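Local atomic coordinates of integron cassette protein Vpc_cass2 (Vibrio paracholerae, PDB entry 3JRT), a protein that is of unknown function, an alpha-helical product of a mobile integron gene cassette, present here as an assembly of two copies. Residues Cys74-Val79 against Lys121-His126. Numbering follows the deposited sequence.
Sequences CVYSIV and KKLRNH
Val79 and Arg124 are the closest CA pair (5.4 Å) between two helical segments whose axes pass at 8.8 Å with a signed crossing angle of -107°, a steep crossing that limits the contact to a few side chains. Val79 points at the partner helix and presses CG2 onto its backbone, 3.5 Å from Arg124 N. The same methyl also lies against Leu123 CB, at 4.0 Å. Leu123 points back and divides its branches: CD1 packs on Val75 CG1, whereas CD2 meets the ring of Tyr76 at CE1 (4.3 Å). With CG anti to its carbonyl carbon (chi1 -75°), Tyr76 reaches across toward the C-terminal part of the 121-126 segment, bringing OH to the edge of the His126 imidazole, in its plane and 3.2 Å from His126 CD2. Arg124 lays its CB and CG beside Val79, then bends at chi2 and chi3; its NE and NH2 both donate to Asn125 OD1 (3.0 Å from NE), approaching from one face of the amide. The bends carry the guanidinium away from Val79, and the side-on pair of bonds would restrict its rotation. Met150 of helix 140-151 also touches Val79. The arrangement is a compact, near-perpendicular helix-helix crossing, joining short helix 118-128 to long helix 64-91 within an alpha-helical fold.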
loop_
_atom_site.group_PDB
_atom_site.type_symbol
_atom_site.label_atom_id
_atom_site.label_comp_id
_atom_site.label_asym_id
_atom_site.label_seq_id
_atom_site.Cartn_x
_atom_site.Cartn_y
_atom_site.Cartn_z
ATOM N N CYS A 74 0.718 0.714 6.582
ATOM C CA CYS A 74 -0.675 1.066 6.852
ATOM C C CYS A 74 -1.007 2.498 6.442
ATOM O O CYS A 74 -2.051 2.783 5.836
ATOM C CB CYS A 74 -1.023 0.815 8.319
ATOM S SG CYS A 74 -0.835 -0.934 8.791
ATOM N N VAL A 75 -0.099 3.406 6.741
ATOM C CA VAL A 75 -0.313 4.788 6.368
ATOM C C VAL A 75 -0.406 4.988 4.838
ATOM O O VAL A 75 -1.294 5.694 4.357
ATOM C CB VAL A 75 0.759 5.680 7.011
ATOM C CG1 VAL A 75 0.840 7.055 6.327
ATOM C CG2 VAL A 75 0.493 5.783 8.521
ATOM N N TYR A 76 0.503 4.386 4.077
ATOM C CA TYR A 76 0.423 4.493 2.619
ATOM C C TYR A 76 -0.947 4.032 2.109
ATOM O O TYR A 76 -1.546 4.635 1.220
ATOM C CB TYR A 76 1.546 3.701 1.942
ATOM C CG TYR A 76 2.903 4.386 2.039
ATOM C CD1 TYR A 76 2.991 5.725 2.347
ATOM C CD2 TYR A 76 4.090 3.690 1.801
ATOM C CE1 TYR A 76 4.218 6.372 2.434
ATOM C CE2 TYR A 76 5.330 4.322 1.894
ATOM C CZ TYR A 76 5.377 5.671 2.213
ATOM O OH TYR A 76 6.571 6.335 2.294
ATOM N N SER A 77 -1.465 2.971 2.700
ATOM C CA SER A 77 -2.724 2.453 2.228
ATOM C C SER A 77 -3.841 3.458 2.576
ATOM O O SER A 77 -4.693 3.787 1.747
ATOM C CB SER A 77 -2.992 1.074 2.845
ATOM O OG SER A 77 -4.250 0.589 2.427
ATOM N N ILE A 78 -3.846 3.927 3.815
ATOM C CA ILE A 78 -4.787 4.980 4.217
ATOM C C ILE A 78 -4.729 6.211 3.295
ATOM O O ILE A 78 -5.761 6.699 2.847
ATOM C CB ILE A 78 -4.551 5.385 5.675
ATOM C CG1 ILE A 78 -4.974 4.230 6.597
ATOM C CG2 ILE A 78 -5.269 6.706 6.009
ATOM C CD1 ILE A 78 -4.464 4.395 8.027
ATOM N N VAL A 79 -3.534 6.708 2.982
ATOM C CA VAL A 79 -3.481 7.914 2.165
ATOM C C VAL A 79 -3.929 7.647 0.731
ATOM O O VAL A 79 -4.626 8.463 0.130
ATOM C CB VAL A 79 -2.110 8.679 2.255
ATOM C CG1 VAL A 79 -1.810 9.042 3.731
ATOM C CG2 VAL A 79 -0.952 7.870 1.632
ATOM N N LYS A 121 -1.921 13.910 0.715
ATOM C CA LYS A 121 -1.590 13.934 -0.701
ATOM C C LYS A 121 -0.088 13.794 -0.884
ATOM O O LYS A 121 0.369 13.038 -1.742
ATOM C CB LYS A 121 -2.090 15.233 -1.329
ATOM C CG LYS A 121 -2.278 15.202 -2.828
ATOM C CD LYS A 121 -2.867 16.535 -3.313
ATOM C CE LYS A 121 -3.323 16.472 -4.764
ATOM N NZ LYS A 121 -4.116 17.676 -5.146
ATOM N N LYS A 122 0.682 14.509 -0.074
ATOM C CA LYS A 122 2.141 14.434 -0.148
ATOM C C LYS A 122 2.637 13.002 0.032
ATOM O O LYS A 122 3.478 12.530 -0.724
ATOM C CB LYS A 122 2.793 15.329 0.903
ATOM C CG LYS A 122 2.556 16.809 0.726
ATOM C CD LYS A 122 3.529 17.623 1.611
ATOM C CE LYS A 122 3.051 19.048 1.791
ATOM N NZ LYS A 122 4.000 19.881 2.613
ATOM N N LEU A 123 2.123 12.313 1.043
ATOM C CA LEU A 123 2.515 10.925 1.275
ATOM C C LEU A 123 2.065 10.009 0.135
ATOM O O LEU A 123 2.841 9.185 -0.360
ATOM C CB LEU A 123 2.000 10.434 2.640
ATOM C CG LEU A 123 2.746 11.066 3.828
ATOM C CD1 LEU A 123 1.919 11.085 5.112
ATOM C CD2 LEU A 123 4.053 10.336 4.064
ATOM N N ARG A 124 0.816 10.158 -0.293
ATOM C CA ARG A 124 0.311 9.370 -1.411
ATOM C C ARG A 124 1.238 9.502 -2.620
ATOM O O ARG A 124 1.725 8.502 -3.188
ATOM C CB ARG A 124 -1.108 9.815 -1.781
ATOM C CG ARG A 124 -1.882 8.808 -2.672
ATOM C CD ARG A 124 -1.434 8.879 -4.121
ATOM N NE ARG A 124 -1.572 10.231 -4.662
ATOM C CZ ARG A 124 -2.704 10.724 -5.164
ATOM N NH1 ARG A 124 -3.803 9.977 -5.189
ATOM N NH2 ARG A 124 -2.746 11.964 -5.636
ATOM N N ASN A 125 1.481 10.749 -3.001
ATOM C CA ASN A 125 2.300 11.061 -4.165
ATOM C C ASN A 125 3.683 10.431 -4.133
ATOM O O ASN A 125 4.149 9.884 -5.134
ATOM C CB ASN A 125 2.398 12.571 -4.344
ATOM C CG ASN A 125 1.116 13.160 -4.879
ATOM O OD1 ASN A 125 0.272 12.432 -5.406
ATOM N ND2 ASN A 125 0.957 14.482 -4.755
ATOM N N HIS A 126 4.333 10.500 -2.979
ATOM C CA HIS A 126 5.655 9.920 -2.837
ATOM C C HIS A 126 5.593 8.419 -3.001
ATOM O O HIS A 126 6.364 7.825 -3.757
ATOM C CB HIS A 126 6.224 10.247 -1.467
ATOM C CG HIS A 126 7.311 9.318 -1.026
ATOM N ND1 HIS A 126 8.590 9.374 -1.536
ATOM C CD2 HIS A 126 7.312 8.321 -0.109
ATOM C CE1 HIS A 126 9.333 8.447 -0.956
ATOM N NE2 HIS A 126 8.586 7.803 -0.078
#